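Local coordinates for protein porin (Acinetobacter baumannii AB307-0294, PDB 5DL7) that forms a calcium-binding beta-barrel in the outer membrane that probably lets small solutes, possibly including vanillate and antibiotics, pass through, at residues Phe68-Asn79 / Asp104-Ala115. Residues are numbered along the deposited sequence; the frame is centred on the assembly and turned at random.
With CA (calcium ion), chain E.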
loop_
_atom_site.group_PDB
_atom_site.type_symbol
_atom_site.label_atom_id
_atom_site.label_comp_id
_atom_site.label_asym_id
_atom_site.label_seq_id
_atom_site.Cartn_x
_atom_site.Cartn_y
_atom_site.Cartn_z
ATOM N N PHE A 68 -14.168 -26.204 7.780
ATOM C CA PHE A 68 -13.760 -25.782 6.399
ATOM C C PHE A 68 -14.576 -24.590 6.002
ATOM O O PHE A 68 -15.707 -24.418 6.440
ATOM C CB PHE A 68 -13.970 -26.886 5.445
ATOM C CG PHE A 68 -13.063 -28.052 5.678
ATOM C CD1 PHE A 68 -11.718 -27.973 5.304
ATOM C CD2 PHE A 68 -13.525 -29.176 6.333
ATOM C CE1 PHE A 68 -10.874 -29.056 5.591
ATOM C CE2 PHE A 68 -12.714 -30.264 6.514
ATOM C CZ PHE A 68 -11.395 -30.203 6.154
ATOM N N GLY A 69 -14.024 -23.754 5.195
ATOM C CA GLY A 69 -14.792 -22.716 4.579
ATOM C C GLY A 69 -14.145 -22.170 3.299
ATOM O O GLY A 69 -13.240 -22.790 2.742
ATOM N N VAL A 70 -14.714 -21.077 2.804
ATOM C CA VAL A 70 -14.304 -20.523 1.490
ATOM C C VAL A 70 -14.420 -19.022 1.528
ATOM O O VAL A 70 -15.337 -18.490 2.160
ATOM C CB VAL A 70 -15.114 -21.212 0.407
ATOM C CG1 VAL A 70 -16.599 -21.063 0.625
ATOM C CG2 VAL A 70 -14.808 -20.562 -0.942
ATOM N N ASP A 71 -13.556 -18.304 0.867
ATOM C CA ASP A 71 -13.647 -16.850 0.777
ATOM C C ASP A 71 -13.546 -16.579 -0.820
ATOM O O ASP A 71 -13.023 -17.349 -1.589
ATOM C CB ASP A 71 -12.503 -16.072 1.337
ATOM C CG ASP A 71 -12.267 -16.257 2.925
ATOM O OD1 ASP A 71 -13.288 -16.569 3.548
ATOM O OD2 ASP A 71 -11.057 -16.127 3.455
ATOM N N VAL A 72 -14.114 -15.489 -1.239
ATOM C CA VAL A 72 -14.147 -15.138 -2.633
ATOM C C VAL A 72 -13.923 -13.619 -2.751
ATOM O O VAL A 72 -14.420 -12.802 -1.907
ATOM C CB VAL A 72 -15.345 -15.617 -3.278
ATOM C CG1 VAL A 72 -16.533 -14.942 -2.722
ATOM C CG2 VAL A 72 -15.431 -15.308 -4.800
ATOM N N LEU A 73 -13.201 -13.187 -3.806
ATOM C CA LEU A 73 -13.056 -11.762 -4.077
ATOM C C LEU A 73 -13.421 -11.649 -5.632
ATOM O O LEU A 73 -12.659 -12.161 -6.387
ATOM C CB LEU A 73 -11.710 -11.362 -3.833
ATOM C CG LEU A 73 -11.318 -9.920 -4.024
ATOM C CD1 LEU A 73 -12.094 -8.958 -3.077
ATOM C CD2 LEU A 73 -9.835 -9.765 -3.968
ATOM N N ALA A 74 -14.362 -10.896 -6.018
ATOM C CA ALA A 74 -14.758 -10.720 -7.451
ATOM C C ALA A 74 -14.685 -9.242 -7.789
ATOM O O ALA A 74 -15.182 -8.406 -7.019
ATOM C CB ALA A 74 -16.094 -11.261 -7.658
ATOM N N MET A 75 -14.091 -8.884 -8.969
ATOM C CA MET A 75 -13.681 -7.490 -9.398
ATOM C C MET A 75 -14.104 -7.296 -10.817
ATOM O O MET A 75 -13.927 -8.201 -11.625
ATOM C CB MET A 75 -12.260 -7.300 -9.247
ATOM C CG MET A 75 -11.740 -7.415 -7.824
ATOM S SD MET A 75 -10.050 -7.806 -7.575
ATOM C CE MET A 75 -10.151 -9.655 -7.791
ATOM N N ALA A 76 -14.859 -6.217 -11.104
ATOM C CA ALA A 76 -15.195 -5.835 -12.472
ATOM C C ALA A 76 -14.908 -4.332 -12.587
ATOM O O ALA A 76 -15.538 -3.575 -11.869
ATOM C CB ALA A 76 -16.582 -6.188 -12.781
ATOM N N GLY A 77 -14.088 -3.927 -13.552
ATOM C CA GLY A 77 -13.653 -2.567 -13.762
ATOM C C GLY A 77 -13.856 -2.023 -15.170
ATOM O O GLY A 77 -13.843 -2.815 -16.105
ATOM N N PHE A 78 -14.146 -0.738 -15.274
ATOM C CA PHE A 78 -14.542 -0.071 -16.519
ATOM C C PHE A 78 -13.863 1.203 -16.737
ATOM O O PHE A 78 -13.811 2.019 -15.799
ATOM C CB PHE A 78 -16.058 0.274 -16.460
ATOM C CG PHE A 78 -16.922 -0.902 -16.162
ATOM C CD1 PHE A 78 -17.042 -1.420 -14.848
ATOM C CD2 PHE A 78 -17.492 -1.558 -17.184
ATOM C CE1 PHE A 78 -17.773 -2.595 -14.557
ATOM C CE2 PHE A 78 -18.331 -2.656 -16.901
ATOM C CZ PHE A 78 -18.416 -3.185 -15.578
ATOM N N ASN A 79 -13.504 1.497 -17.991
ATOM C CA ASN A 79 -12.853 2.716 -18.317
ATOM C C ASN A 79 -14.008 3.740 -18.557
ATOM O O ASN A 79 -14.897 3.492 -19.318
ATOM C CB ASN A 79 -12.093 2.474 -19.633
ATOM C CG ASN A 79 -11.476 3.698 -20.183
ATOM O OD1 ASN A 79 -11.298 4.743 -19.535
ATOM N ND2 ASN A 79 -11.155 3.611 -21.449
ATOM N N ASP A 104 -10.913 -1.541 -21.943
ATOM C CA ASP A 104 -12.064 -0.775 -21.501
ATOM C C ASP A 104 -12.870 -1.443 -20.377
ATOM O O ASP A 104 -13.683 -0.749 -19.704
ATOM C CB ASP A 104 -12.906 -0.397 -22.632
ATOM C CG ASP A 104 -12.161 0.557 -23.570
ATOM O OD1 ASP A 104 -11.375 1.466 -23.146
ATOM O OD2 ASP A 104 -12.227 0.331 -24.763
ATOM N N TYR A 105 -12.602 -2.743 -20.169
ATOM C CA TYR A 105 -13.278 -3.574 -19.256
ATOM C C TYR A 105 -12.284 -4.587 -18.776
ATOM O O TYR A 105 -11.443 -4.988 -19.587
ATOM C CB TYR A 105 -14.517 -4.190 -19.755
ATOM C CG TYR A 105 -14.892 -5.194 -18.851
ATOM C CD1 TYR A 105 -15.617 -4.856 -17.712
ATOM C CD2 TYR A 105 -14.523 -6.540 -19.038
ATOM C CE1 TYR A 105 -16.004 -5.799 -16.726
ATOM C CE2 TYR A 105 -14.810 -7.492 -18.028
ATOM C CZ TYR A 105 -15.534 -7.160 -16.879
ATOM O OH TYR A 105 -16.069 -8.088 -15.970
ATOM N N TYR A 106 -12.233 -4.860 -17.451
ATOM C CA TYR A 106 -11.487 -5.985 -16.996
ATOM C C TYR A 106 -12.105 -6.555 -15.789
ATOM O O TYR A 106 -12.585 -5.773 -14.853
ATOM C CB TYR A 106 -10.035 -5.730 -16.754
ATOM C CG TYR A 106 -9.538 -4.795 -15.571
ATOM C CD1 TYR A 106 -9.971 -3.468 -15.470
ATOM C CD2 TYR A 106 -8.547 -5.232 -14.662
ATOM C CE1 TYR A 106 -9.416 -2.603 -14.429
ATOM C CE2 TYR A 106 -7.980 -4.400 -13.624
ATOM C CZ TYR A 106 -8.496 -3.034 -13.568
ATOM O OH TYR A 106 -7.894 -2.232 -12.657
ATOM N N GLY A 107 -12.043 -7.886 -15.696
ATOM C CA GLY A 107 -12.752 -8.618 -14.651
ATOM C C GLY A 107 -11.874 -9.718 -14.079
ATOM O O GLY A 107 -11.010 -10.174 -14.827
ATOM N N LYS A 108 -12.012 -10.143 -12.780
ATOM C CA LYS A 108 -11.137 -11.167 -12.253
ATOM C C LYS A 108 -11.684 -11.675 -10.923
ATOM O O LYS A 108 -12.548 -10.959 -10.275
ATOM C CB LYS A 108 -9.689 -10.791 -12.052
ATOM C CG LYS A 108 -9.474 -9.350 -11.568
ATOM C CD LYS A 108 -8.090 -8.989 -11.252
ATOM C CE LYS A 108 -7.919 -7.514 -11.064
ATOM N NZ LYS A 108 -6.548 -7.115 -10.753
ATOM N N ILE A 109 -11.474 -12.915 -10.664
ATOM C CA ILE A 109 -12.090 -13.536 -9.481
ATOM C C ILE A 109 -10.983 -14.251 -8.710
ATOM O O ILE A 109 -10.176 -15.001 -9.332
ATOM C CB ILE A 109 -13.299 -14.391 -9.733
ATOM C CG1 ILE A 109 -13.787 -15.080 -8.428
ATOM C CG2 ILE A 109 -13.024 -15.561 -10.668
ATOM C CD1 ILE A 109 -15.173 -15.615 -8.569
ATOM N N GLY A 110 -10.884 -14.075 -7.385
ATOM C CA GLY A 110 -10.061 -14.879 -6.494
ATOM C C GLY A 110 -10.792 -15.723 -5.516
ATOM O O GLY A 110 -11.824 -15.338 -5.072
ATOM N N ILE A 111 -10.425 -16.952 -5.395
ATOM C CA ILE A 111 -11.115 -17.891 -4.484
ATOM C C ILE A 111 -10.086 -18.464 -3.490
ATOM O O ILE A 111 -8.957 -18.719 -3.877
ATOM C CB ILE A 111 -11.564 -19.108 -5.251
ATOM C CG1 ILE A 111 -12.258 -18.675 -6.546
ATOM C CG2 ILE A 111 -12.405 -19.958 -4.389
ATOM C CD1 ILE A 111 -13.726 -18.439 -6.386
ATOM N N THR A 112 -10.505 -18.763 -2.245
ATOM C CA THR A 112 -9.591 -19.282 -1.228
ATOM C C THR A 112 -10.306 -20.354 -0.462
ATOM O O THR A 112 -11.500 -20.216 -0.151
ATOM C CB THR A 112 -9.223 -18.220 -0.161
ATOM O OG1 THR A 112 -9.027 -16.951 -0.734
ATOM C CG2 THR A 112 -7.947 -18.616 0.606
ATOM N N GLY A 113 -9.725 -21.507 -0.276
ATOM C CA GLY A 113 -10.308 -22.480 0.561
ATOM C C GLY A 113 -9.564 -22.326 1.922
ATOM O O GLY A 113 -8.410 -21.966 1.981
ATOM N N LYS A 114 -10.304 -22.639 3.001
ATOM C CA LYS A 114 -9.753 -22.483 4.368
ATOM C C LYS A 114 -10.197 -23.551 5.244
ATOM O O LYS A 114 -11.252 -24.181 5.133
ATOM C CB LYS A 114 -10.076 -21.060 4.889
ATOM C CG LYS A 114 -11.501 -20.801 5.047
ATOM C CD LYS A 114 -11.731 -19.290 5.386
ATOM C CE LYS A 114 -13.215 -19.287 5.785
ATOM N NZ LYS A 114 -13.542 -17.838 5.924
ATOM N N ALA A 115 -9.301 -23.875 6.205
ATOM C CA ALA A 115 -9.533 -24.866 7.209
ATOM C C ALA A 115 -9.042 -24.400 8.601
ATOM O O ALA A 115 -8.044 -23.714 8.667
ATOM C CB ALA A 115 -8.759 -26.151 6.893
HETATM CA CA CA E . -9.722 1.268 -25.204
HETATM O O HOH W 1 -9.185 -0.547 -26.320
HETATM O O HOH W 2 -9.116 3.562 -24.299
#
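D104 OD1 is gripped from two directions: the calcium ion sits 2.6 Å from it, and N79 ND2 donates a hydrogen bond to it at 2.7 Å. ND2 approaches OD1 from its anti side, with OD1 in the amide plane of N79 and the carboxylate itself turned somewhat from that plane. D104 OD2 also binds the metal, so the carboxylate chelates it; two waters and R102 O are further ligands. The N79 side chain runs alongside that of D104, its CG placed opposite the backbone N (chi1 174°), and N79 OD1 accepts a hydrogen bond from M81 N. The second-shell amide thus probably helps to fix the rotation of the metal-binding carboxylate. From here 68-79 and 105-115 run as neighbouring antiparallel strands of the OprD-family barrel, joined by paired backbone hydrogen bonds at G69–K114, D71–T112, L73–G110, M75–K108 and G77–Y106. The surface bearing V70, V72, I109, I111, F78 and Y105 is largely apolar and meets detergent at I111 and G113, consistent with the lipid-facing side. There Y105 turns its edge to the face of F78, centroids 5.2 Å apart and planes at 60°, while Y105 OH touches A76 CB. V72 CG2 packs against I109 CD1 at 3.8 Å and also touches I111 CD1. On the other surface, K114 lies extended over G69, its CG 3.5 Å from G69 C, and crosses D71 at about a right angle. K114 NZ meets D71 OD1 on the syn side in a 2.7 Å salt bridge and gives a second hydrogen bond to S59 O, while F123 touches both side chains. Further along, M75 bends at chi3 (-82°), bringing CE to 3.8 Å from CG of K108, whose extended chain carries NZ onward to the carbonyls of R172 and S174.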